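Local coordinates for uncharacterized protein (Sulfolobus tokodaii, PDB 2PD2) that is of unknown function but belongs to the DsrE/DsrF-like family, some members of which handle sulfur, and assembles from three copies, at residues Met1-Ile7 with Trp103-Leu108; Leu63-Asn69 with Ile85-Gly91. All blocks are in the same frame, centred on the assembly; numbering follows the deposited sequence.

Interaction 1: residues Met1-Ile7 with Trp103-Leu108; sequences MKVVVQI and WIYLAL
Strands 2-7 and 104-107 are extended (phi -81° to -137°, psi 114° to 137°) and run parallel, with axes 4.7 Å apart at closest approach and inclined at 27°. Val3 pairs with Ile104, Val4 with Tyr105, Val5 with Leu106 and Gln6 with Ala107. The ladder is complete: Ile104 N to Lys2 O, Val4 N to Ile104 O and Leu108 N to Gln6 O are each 2.8 Å, Gln6 N to Leu106 O 2.9 Å, and Leu106 N to Val4 O 3.1 Å. Val3 and Val5 turn their backbone groups to strand 31-36. Tyr105 O accepts from Gln99 NE2 of the second subunit, whose Tyr105 OH accepts from Ala107 N and whose Lys8 NZ and Gln6 NE2 donate to Ala107 O.

Val3, Ile104, Val5 and Leu106 share one face. Val4, Tyr105, Gln6 and Ala107 share the other, partly on helix 91-100. Gln6 (tt) places OE1 2.6 Å from Tyr105 OH, which donates. Gln6 NE2 is hydrogen-bonded to His37 NE2 and to Ala107 O of the third subunit, whose Ala107 N donates to Tyr105 OH. The Trp103 ring (chi1 m) packs its face against Lys2: Lys2 CB lies 3.8 Å from the five-membered ring centroid, a CH-pi contact. Lys2 NZ forms a salt bridge with Glu31. The N- and C-terminal strands of a parallel alpha/beta sheet thus pair. The chemistry implies that subunits share the Tyr105 and Gln6 side chains and strand 104-107 backbone groups unused by the ladder.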
ATOM      1  N   MET A   1     -10.484  -0.025 -18.161  1.00 30.58           N
ATOM      2  CA  MET A   1      -9.933   0.449 -16.863  1.00 28.14           C
ATOM      3  C   MET A   1      -8.632  -0.283 -16.562  1.00 23.45           C
ATOM      4  O   MET A   1      -8.652  -1.449 -16.161  1.00 24.85           O
ATOM      5  CB  MET A   1     -10.927   0.174 -15.742  1.00 30.02           C
ATOM      6  CG  MET A   1     -10.447   0.630 -14.387  1.00 35.00           C
ATOM      7  SD  MET A   1     -10.673   2.390 -14.173  1.00 51.09           S
ATOM      8  CE  MET A   1     -12.253   2.402 -13.364  1.00 31.93           C
ATOM      9  N   LYS A   2      -7.513   0.412 -16.734  1.00 16.45           N
ATOM     10  CA  LYS A   2      -6.190  -0.164 -16.496  1.00 17.98           C
ATOM     11  C   LYS A   2      -5.782  -0.087 -15.023  1.00 19.78           C
ATOM     12  O   LYS A   2      -5.742   0.994 -14.435  1.00 19.62           O
ATOM     13  CB  LYS A   2      -5.153   0.553 -17.362  1.00 15.33           C
ATOM     14  CG  LYS A   2      -5.330   0.323 -18.870  1.00 18.73           C
ATOM     15  CD  LYS A   2      -4.376   1.214 -19.680  1.00 21.20           C
ATOM     16  CE  LYS A   2      -4.258   0.746 -21.130  1.00 23.95           C
ATOM     17  NZ  LYS A   2      -5.572   0.721 -21.824  1.00 26.69           N
ATOM     18  N   VAL A   3      -5.476  -1.242 -14.436  1.00 15.65           N
ATOM     19  CA  VAL A   3      -5.081  -1.311 -13.031  1.00 13.87           C
ATOM     20  C   VAL A   3      -3.786  -2.101 -12.851  1.00 16.25           C
ATOM     21  O   VAL A   3      -3.673  -3.230 -13.326  1.00 15.62           O
ATOM     22  CB  VAL A   3      -6.170  -2.011 -12.178  1.00 15.81           C
ATOM     23  CG1 VAL A   3      -5.799  -1.949 -10.700  1.00 14.68           C
ATOM     24  CG2 VAL A   3      -7.532  -1.359 -12.422  1.00 16.04           C
ATOM     25  N   VAL A   4      -2.803  -1.498 -12.194  1.00 13.77           N
ATOM     26  CA  VAL A   4      -1.563  -2.198 -11.923  1.00 14.67           C
ATOM     27  C   VAL A   4      -1.641  -2.561 -10.436  1.00 17.11           C
ATOM     28  O   VAL A   4      -1.714  -1.692  -9.563  1.00 16.55           O
ATOM     29  CB  VAL A   4      -0.313  -1.322 -12.250  1.00 17.40           C
ATOM     30  CG1 VAL A   4      -0.306  -0.053 -11.424  1.00 15.84           C
ATOM     31  CG2 VAL A   4       0.953  -2.129 -12.021  1.00 16.35           C
ATOM     32  N   VAL A   5      -1.679  -3.860 -10.167  1.00 16.74           N
ATOM     33  CA  VAL A   5      -1.785  -4.381  -8.811  1.00 12.18           C
ATOM     34  C   VAL A   5      -0.443  -4.828  -8.240  1.00 14.92           C
ATOM     35  O   VAL A   5       0.313  -5.544  -8.889  1.00 16.69           O
ATOM     36  CB  VAL A   5      -2.726  -5.598  -8.768  1.00 13.17           C
ATOM     37  CG1 VAL A   5      -2.825  -6.135  -7.335  1.00 13.10           C
ATOM     38  CG2 VAL A   5      -4.104  -5.219  -9.302  1.00 11.61           C
ATOM     39  N   GLN A   6      -0.162  -4.419  -7.010  1.00 13.26           N
ATOM     40  CA  GLN A   6       1.084  -4.799  -6.353  1.00 13.95           C
ATOM     41  C   GLN A   6       0.835  -5.781  -5.211  1.00 14.39           C
ATOM     42  O   GLN A   6      -0.106  -5.615  -4.442  1.00 14.50           O
ATOM     43  CB  GLN A   6       1.782  -3.564  -5.777  1.00 10.72           C
ATOM     44  CG  GLN A   6       2.910  -3.893  -4.787  1.00  9.30           C
ATOM     45  CD  GLN A   6       3.265  -2.712  -3.906  1.00 16.37           C
ATOM     46  OE1 GLN A   6       2.382  -1.977  -3.459  1.00 13.70           O
ATOM     47  NE2 GLN A   6       4.555  -2.530  -3.639  1.00 14.64           N
ATOM     48  N   ILE A   7       1.674  -6.807  -5.120  1.00 15.47           N
ATOM     49  CA  ILE A   7       1.597  -7.780  -4.030  1.00 17.57           C
ATOM     50  C   ILE A   7       3.047  -8.003  -3.609  1.00 16.75           C
ATOM     51  O   ILE A   7       3.874  -8.395  -4.431  1.00 15.48           O
ATOM     52  CB  ILE A   7       0.992  -9.129  -4.472  1.00 15.14           C
ATOM     53  CG1 ILE A   7      -0.391  -8.918  -5.090  1.00 16.00           C
ATOM     54  CG2 ILE A   7       0.866 -10.046  -3.266  1.00 16.63           C
ATOM     55  CD1 ILE A   7      -1.063 -10.209  -5.538  1.00 19.72           C
ATOM     56  N   TRP A 103      -1.918   3.865 -15.537  1.00 19.31           N
ATOM     57  CA  TRP A 103      -2.530   2.724 -14.869  1.00 17.52           C
ATOM     58  C   TRP A 103      -2.831   3.070 -13.422  1.00 16.59           C
ATOM     59  O   TRP A 103      -2.025   3.712 -12.753  1.00 15.14           O
ATOM     60  CB  TRP A 103      -1.609   1.506 -14.933  1.00 17.36           C
ATOM     61  CG  TRP A 103      -1.451   0.961 -16.316  1.00 16.58           C
ATOM     62  CD1 TRP A 103      -1.016   1.635 -17.422  1.00 15.37           C
ATOM     63  CD2 TRP A 103      -1.751  -0.368 -16.747  1.00 17.34           C
ATOM     64  NE1 TRP A 103      -1.030   0.806 -18.519  1.00 17.76           N
ATOM     65  CE2 TRP A 103      -1.473  -0.431 -18.132  1.00 17.97           C
ATOM     66  CE3 TRP A 103      -2.224  -1.514 -16.097  1.00 20.04           C
ATOM     67  CZ2 TRP A 103      -1.661  -1.593 -18.881  1.00 18.05           C
ATOM     68  CZ3 TRP A 103      -2.409  -2.677 -16.845  1.00 22.49           C
ATOM     69  CH2 TRP A 103      -2.126  -2.704 -18.222  1.00 24.29           C
ATOM     70  N   ILE A 104      -4.004   2.656 -12.949  1.00 15.29           N
ATOM     71  CA  ILE A 104      -4.406   2.914 -11.577  1.00 13.94           C
ATOM     72  C   ILE A 104      -3.750   1.893 -10.640  1.00 17.17           C
ATOM     73  O   ILE A 104      -3.820   0.686 -10.854  1.00 15.49           O
ATOM     74  CB  ILE A 104      -5.941   2.864 -11.438  1.00 14.43           C
ATOM     75  CG1 ILE A 104      -6.558   4.002 -12.266  1.00 17.99           C
ATOM     76  CG2 ILE A 104      -6.346   2.987  -9.961  1.00 13.25           C
ATOM     77  CD1 ILE A 104      -8.065   3.952 -12.384  1.00 22.49           C
ATOM     78  N   TYR A 105      -3.117   2.414  -9.599  1.00 18.15           N
ATOM     79  CA  TYR A 105      -2.389   1.625  -8.612  1.00 17.19           C
ATOM     80  C   TYR A 105      -3.252   1.057  -7.488  1.00 17.49           C
ATOM     81  O   TYR A 105      -4.081   1.760  -6.904  1.00 17.32           O
ATOM     82  CB  TYR A 105      -1.274   2.514  -8.047  1.00 15.66           C
ATOM     83  CG  TYR A 105      -0.442   1.955  -6.916  1.00 14.02           C
ATOM     84  CD1 TYR A 105       0.016   0.638  -6.924  1.00 14.85           C
ATOM     85  CD2 TYR A 105      -0.041   2.783  -5.870  1.00 10.05           C
ATOM     86  CE1 TYR A 105       0.863   0.168  -5.912  1.00 14.93           C
ATOM     87  CE2 TYR A 105       0.799   2.330  -4.865  1.00 13.91           C
ATOM     88  CZ  TYR A 105       1.247   1.026  -4.889  1.00 14.35           C
ATOM     89  OH  TYR A 105       2.100   0.608  -3.902  1.00 15.67           O
ATOM     90  N   LEU A 106      -3.042  -0.223  -7.195  1.00 13.61           N
ATOM     91  CA  LEU A 106      -3.762  -0.915  -6.130  1.00 14.69           C
ATOM     92  C   LEU A 106      -2.759  -1.773  -5.365  1.00 15.47           C
ATOM     93  O   LEU A 106      -2.193  -2.724  -5.919  1.00 11.67           O
ATOM     94  CB  LEU A 106      -4.873  -1.807  -6.706  1.00 13.75           C
ATOM     95  CG  LEU A 106      -5.613  -2.673  -5.676  1.00 20.46           C
ATOM     96  CD1 LEU A 106      -6.307  -1.775  -4.646  1.00 17.61           C
ATOM     97  CD2 LEU A 106      -6.630  -3.556  -6.376  1.00 20.02           C
ATOM     98  N   ALA A 107      -2.526  -1.430  -4.101  1.00 13.29           N
ATOM     99  CA  ALA A 107      -1.581  -2.179  -3.275  1.00 14.03           C
ATOM    100  C   ALA A 107      -2.307  -3.238  -2.452  1.00 16.70           C
ATOM    101  O   ALA A 107      -3.209  -2.922  -1.676  1.00 16.13           O
ATOM    102  CB  ALA A 107      -0.826  -1.231  -2.351  1.00 11.76           C
ATOM    103  N   LEU A 108      -1.918  -4.494  -2.638  1.00 16.32           N
ATOM    104  CA  LEU A 108      -2.525  -5.599  -1.906  1.00 20.52           C
ATOM    105  C   LEU A 108      -1.473  -6.344  -1.092  1.00 24.09           C
ATOM    106  O   LEU A 108      -0.339  -5.829  -0.994  1.00 23.86           O
ATOM    107  CB  LEU A 108      -3.215  -6.564  -2.873  1.00 18.71           C
ATOM    108  CG  LEU A 108      -4.443  -6.020  -3.611  1.00 19.71           C
ATOM    109  CD1 LEU A 108      -4.928  -7.048  -4.626  1.00 20.36           C
ATOM    110  CD2 LEU A 108      -5.545  -5.695  -2.609  1.00 18.97           C
ATOM    111  OXT LEU A 108      -1.800  -7.424  -0.551  1.00 26.57           O
TER

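Interaction 2: residues Leu63-Asn69 with Ile85-Gly91; sequences LIVGCEN and IKIVTSG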
ATOM      1  N   LEU A  63      -2.559 -10.130 -16.706  1.00 15.20           N
ATOM      2  CA  LEU A  63      -1.108 -10.208 -16.866  1.00 14.68           C
ATOM      3  C   LEU A  63      -0.429 -10.418 -15.516  1.00 16.37           C
ATOM      4  O   LEU A  63      -0.537  -9.568 -14.622  1.00 16.70           O
ATOM      5  CB  LEU A  63      -0.578  -8.918 -17.515  1.00 16.19           C
ATOM      6  CG  LEU A  63       0.936  -8.809 -17.744  1.00 20.01           C
ATOM      7  CD1 LEU A  63       1.413  -9.976 -18.622  1.00 13.81           C
ATOM      8  CD2 LEU A  63       1.260  -7.467 -18.411  1.00 19.69           C
ATOM      9  N   ILE A  64       0.261 -11.545 -15.368  1.00 15.79           N
ATOM     10  CA  ILE A  64       0.956 -11.867 -14.120  1.00 17.70           C
ATOM     11  C   ILE A  64       2.445 -11.606 -14.306  1.00 18.30           C
ATOM     12  O   ILE A  64       3.087 -12.221 -15.153  1.00 20.78           O
ATOM     13  CB  ILE A  64       0.748 -13.345 -13.710  1.00 16.15           C
ATOM     14  CG1 ILE A  64      -0.750 -13.654 -13.583  1.00 16.19           C
ATOM     15  CG2 ILE A  64       1.457 -13.619 -12.390  1.00 16.22           C
ATOM     16  CD1 ILE A  64      -1.501 -12.751 -12.591  1.00 14.72           C
ATOM     17  N   VAL A  65       2.991 -10.701 -13.496  1.00 14.67           N
ATOM     18  CA  VAL A  65       4.393 -10.312 -13.607  1.00 15.18           C
ATOM     19  C   VAL A  65       5.218 -10.538 -12.342  1.00 17.48           C
ATOM     20  O   VAL A  65       4.801 -10.180 -11.241  1.00 15.42           O
ATOM     21  CB  VAL A  65       4.486  -8.812 -14.010  1.00 20.24           C
ATOM     22  CG1 VAL A  65       5.919  -8.326 -13.945  1.00 17.11           C
ATOM     23  CG2 VAL A  65       3.935  -8.622 -15.416  1.00 21.21           C
ATOM     24  N   GLY A  66       6.401 -11.123 -12.513  1.00 16.77           N
ATOM     25  CA  GLY A  66       7.280 -11.370 -11.381  1.00 18.41           C
ATOM     26  C   GLY A  66       8.523 -10.493 -11.433  1.00 19.12           C
ATOM     27  O   GLY A  66       9.062 -10.231 -12.512  1.00 22.01           O
ATOM     28  N   CYS A  67       8.979 -10.040 -10.269  1.00 19.82           N
ATOM     29  CA  CYS A  67      10.162  -9.184 -10.171  1.00 18.07           C
ATOM     30  C   CYS A  67      11.470  -9.977 -10.213  1.00 19.04           C
ATOM     31  O   CYS A  67      11.687 -10.868  -9.393  1.00 20.46           O
ATOM     32  CB  CYS A  67      10.102  -8.368  -8.874  1.00 15.95           C
ATOM     33  SG  CYS A  67      11.641  -7.506  -8.459  1.00 17.95           S
ATOM     34  N   GLU A  68      12.340  -9.641 -11.164  1.00 19.95           N
ATOM     35  CA  GLU A  68      13.635 -10.316 -11.315  1.00 20.05           C
ATOM     36  C   GLU A  68      14.516 -10.129 -10.079  1.00 19.78           C
ATOM     37  O   GLU A  68      15.166 -11.071  -9.630  1.00 20.02           O
ATOM     38  CB  GLU A  68      14.363  -9.784 -12.555  1.00 26.39           C
ATOM     39  CG  GLU A  68      15.807 -10.252 -12.727  1.00 36.90           C
ATOM     40  CD  GLU A  68      15.921 -11.716 -13.092  1.00 47.38           C
ATOM     41  OE1 GLU A  68      15.242 -12.149 -14.046  1.00 53.57           O
ATOM     42  OE2 GLU A  68      16.701 -12.436 -12.432  1.00 56.17           O
ATOM     43  N   ASN A  69      14.547  -8.916  -9.532  1.00 19.11           N
ATOM     44  CA  ASN A  69      15.350  -8.667  -8.336  1.00 20.10           C
ATOM     45  C   ASN A  69      14.907  -9.588  -7.211  1.00 19.50           C
ATOM     46  O   ASN A  69      15.731 -10.134  -6.475  1.00 18.05           O
ATOM     47  CB  ASN A  69      15.218  -7.215  -7.863  1.00 21.69           C
ATOM     48  CG  ASN A  69      15.968  -6.244  -8.748  1.00 30.23           C
ATOM     49  OD1 ASN A  69      17.092  -6.518  -9.182  1.00 32.07           O
ATOM     50  ND2 ASN A  69      15.363  -5.092  -9.008  1.00 22.12           N
ATOM     51  N   ILE A  85       4.502 -16.866 -17.121  1.00 30.86           N
ATOM     52  CA  ILE A  85       4.736 -15.739 -16.231  1.00 28.93           C
ATOM     53  C   ILE A  85       5.698 -14.765 -16.913  1.00 26.19           C
ATOM     54  O   ILE A  85       6.720 -15.183 -17.449  1.00 28.37           O
ATOM     55  CB  ILE A  85       5.395 -16.211 -14.898  1.00 27.67           C
ATOM     56  CG1 ILE A  85       4.372 -16.946 -14.027  1.00 26.08           C
ATOM     57  CG2 ILE A  85       6.006 -15.034 -14.164  1.00 31.20           C
ATOM     58  CD1 ILE A  85       3.129 -16.164 -13.742  1.00 25.72           C
ATOM     59  N   LYS A  86       5.374 -13.477 -16.909  1.00 25.23           N
ATOM     60  CA  LYS A  86       6.277 -12.489 -17.492  1.00 25.20           C
ATOM     61  C   LYS A  86       7.146 -11.986 -16.352  1.00 25.85           C
ATOM     62  O   LYS A  86       6.735 -12.020 -15.196  1.00 24.05           O
ATOM     63  CB  LYS A  86       5.513 -11.318 -18.120  1.00 24.51           C
ATOM     64  CG  LYS A  86       4.963 -11.612 -19.508  1.00 27.67           C
ATOM     65  CD  LYS A  86       4.044 -12.820 -19.472  1.00 26.54           C
ATOM     66  CE  LYS A  86       3.309 -13.008 -20.772  1.00 28.88           C
ATOM     67  NZ  LYS A  86       2.434 -14.208 -20.696  1.00 28.91           N
ATOM     68  N   ILE A  87       8.352 -11.540 -16.683  1.00 25.55           N
ATOM     69  CA  ILE A  87       9.292 -11.041 -15.693  1.00 24.04           C
ATOM     70  C   ILE A  87       9.771  -9.645 -16.079  1.00 25.09           C
ATOM     71  O   ILE A  87       9.940  -9.353 -17.257  1.00 23.82           O
ATOM     72  CB  ILE A  87      10.530 -11.964 -15.609  1.00 28.90           C
ATOM     73  CG1 ILE A  87      10.115 -13.346 -15.100  1.00 30.49           C
ATOM     74  CG2 ILE A  87      11.584 -11.350 -14.711  1.00 28.27           C
ATOM     75  CD1 ILE A  87      11.198 -14.395 -15.253  1.00 36.48           C
ATOM     76  N   VAL A  88       9.972  -8.782 -15.087  1.00 20.56           N
ATOM     77  CA  VAL A  88      10.484  -7.442 -15.344  1.00 19.17           C
ATOM     78  C   VAL A  88      11.751  -7.293 -14.519  1.00 18.57           C
ATOM     79  O   VAL A  88      11.936  -7.998 -13.524  1.00 16.60           O
ATOM     80  CB  VAL A  88       9.472  -6.330 -14.957  1.00 19.59           C
ATOM     81  CG1 VAL A  88       8.253  -6.419 -15.851  1.00 15.92           C
ATOM     82  CG2 VAL A  88       9.080  -6.447 -13.483  1.00 16.26           C
ATOM     83  N   THR A  89      12.632  -6.392 -14.940  1.00 20.49           N
ATOM     84  CA  THR A  89      13.891  -6.185 -14.237  1.00 21.69           C
ATOM     85  C   THR A  89      13.663  -5.771 -12.787  1.00 21.65           C
ATOM     86  O   THR A  89      14.374  -6.217 -11.883  1.00 21.41           O
ATOM     87  CB  THR A  89      14.757  -5.105 -14.942  1.00 27.67           C
ATOM     88  OG1 THR A  89      14.073  -3.848 -14.920  1.00 26.57           O
ATOM     89  CG2 THR A  89      15.024  -5.492 -16.389  1.00 29.97           C
ATOM     90  N   SER A  90      12.660  -4.926 -12.575  1.00 21.18           N
ATOM     91  CA  SER A  90      12.326  -4.434 -11.245  1.00 18.91           C
ATOM     92  C   SER A  90      10.814  -4.355 -11.081  1.00 18.04           C
ATOM     93  O   SER A  90      10.124  -3.743 -11.895  1.00 16.28           O
ATOM     94  CB  SER A  90      12.945  -3.047 -11.042  1.00 21.82           C
ATOM     95  OG  SER A  90      12.466  -2.423  -9.868  1.00 30.29           O
ATOM     96  N   GLY A  91      10.304  -4.986 -10.032  1.00 18.16           N
ATOM     97  CA  GLY A  91       8.877  -4.963  -9.784  1.00 18.20           C
ATOM     98  C   GLY A  91       8.411  -3.561  -9.458  1.00 18.64           C
ATOM     99  O   GLY A  91       7.379  -3.110  -9.956  1.00 16.96           O
TER
HETATM  100  O   HOH W   1      16.879  -7.305 -12.509  1.00 40.07           O
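Val65 overlaps Val88 on the sheet face that also carries Cys67 and Lys86, with Val65 CG1 3.6 Å from Val88 CG1. On the other face, Ile64 CG2 touches Ile85 CD1 at 3.3 Å. Gly66, without a side chain, sits beside Ile87 there.

The strands run parallel, with axes 4.6 Å apart at closest approach and inclined at 43°. Four backbone hydrogen bonds join the segments: Lys86 N to Ile64 O 3.1 Å, Gly66 N to Lys86 O 2.8 Å, Val88 N to Gly66 O 3.1 Å, and Glu68 N to Val88 O 2.9 Å. The last reaches the first turn of helix 68-73.

Beyond it the two segments no longer pair as strands. Cys67 is the N-cap of helix 68-73, and Ser90 is the N-cap of helix 91-100, where Ser90 OG is hydrogen-bonded to Gly93 N. Cys67 SG also accepts a weak hydrogen bond from Gly91 N at 3.3 Å. A water donates to Thr89 O at 2.8 Å and weakly to Asn69 OD1 at 3.4 Å. Thr89 OG1 is hydrogen-bonded to Asp26 OD1 of the third subunit.

The pair belongs to a beta-alpha-beta unit, with helix 68-73 between its strands. Its chemistry implies that, at the C-terminal ends of the strands, one main-chain bond from Glu68 N and a weak bond from Gly91 N to Cys67 SG link the two helix starts to the neighbouring segment.

In the fold
The chain starts on strand 2-7, which lies between strands 31-36 and 104-107 in the sheet. It then runs through helix 13-26, strand 31-36 and helix 51-59 to strand 63-67. Interaction 2 closes a short loop there, when strand 86-88 returns beside 63-67 after helix 68-73. Helix 91-100 then leads to strand 104-107, and interaction 1 closes almost the whole chain. Interaction 2 is therefore nested inside interaction 1. The two secure opposite edges of one parallel five-stranded sheet, with strand 31-36 bridging between them. Their centres are 14 Å apart and their nearest atoms about 6 Å apart. Both touch the third subunit.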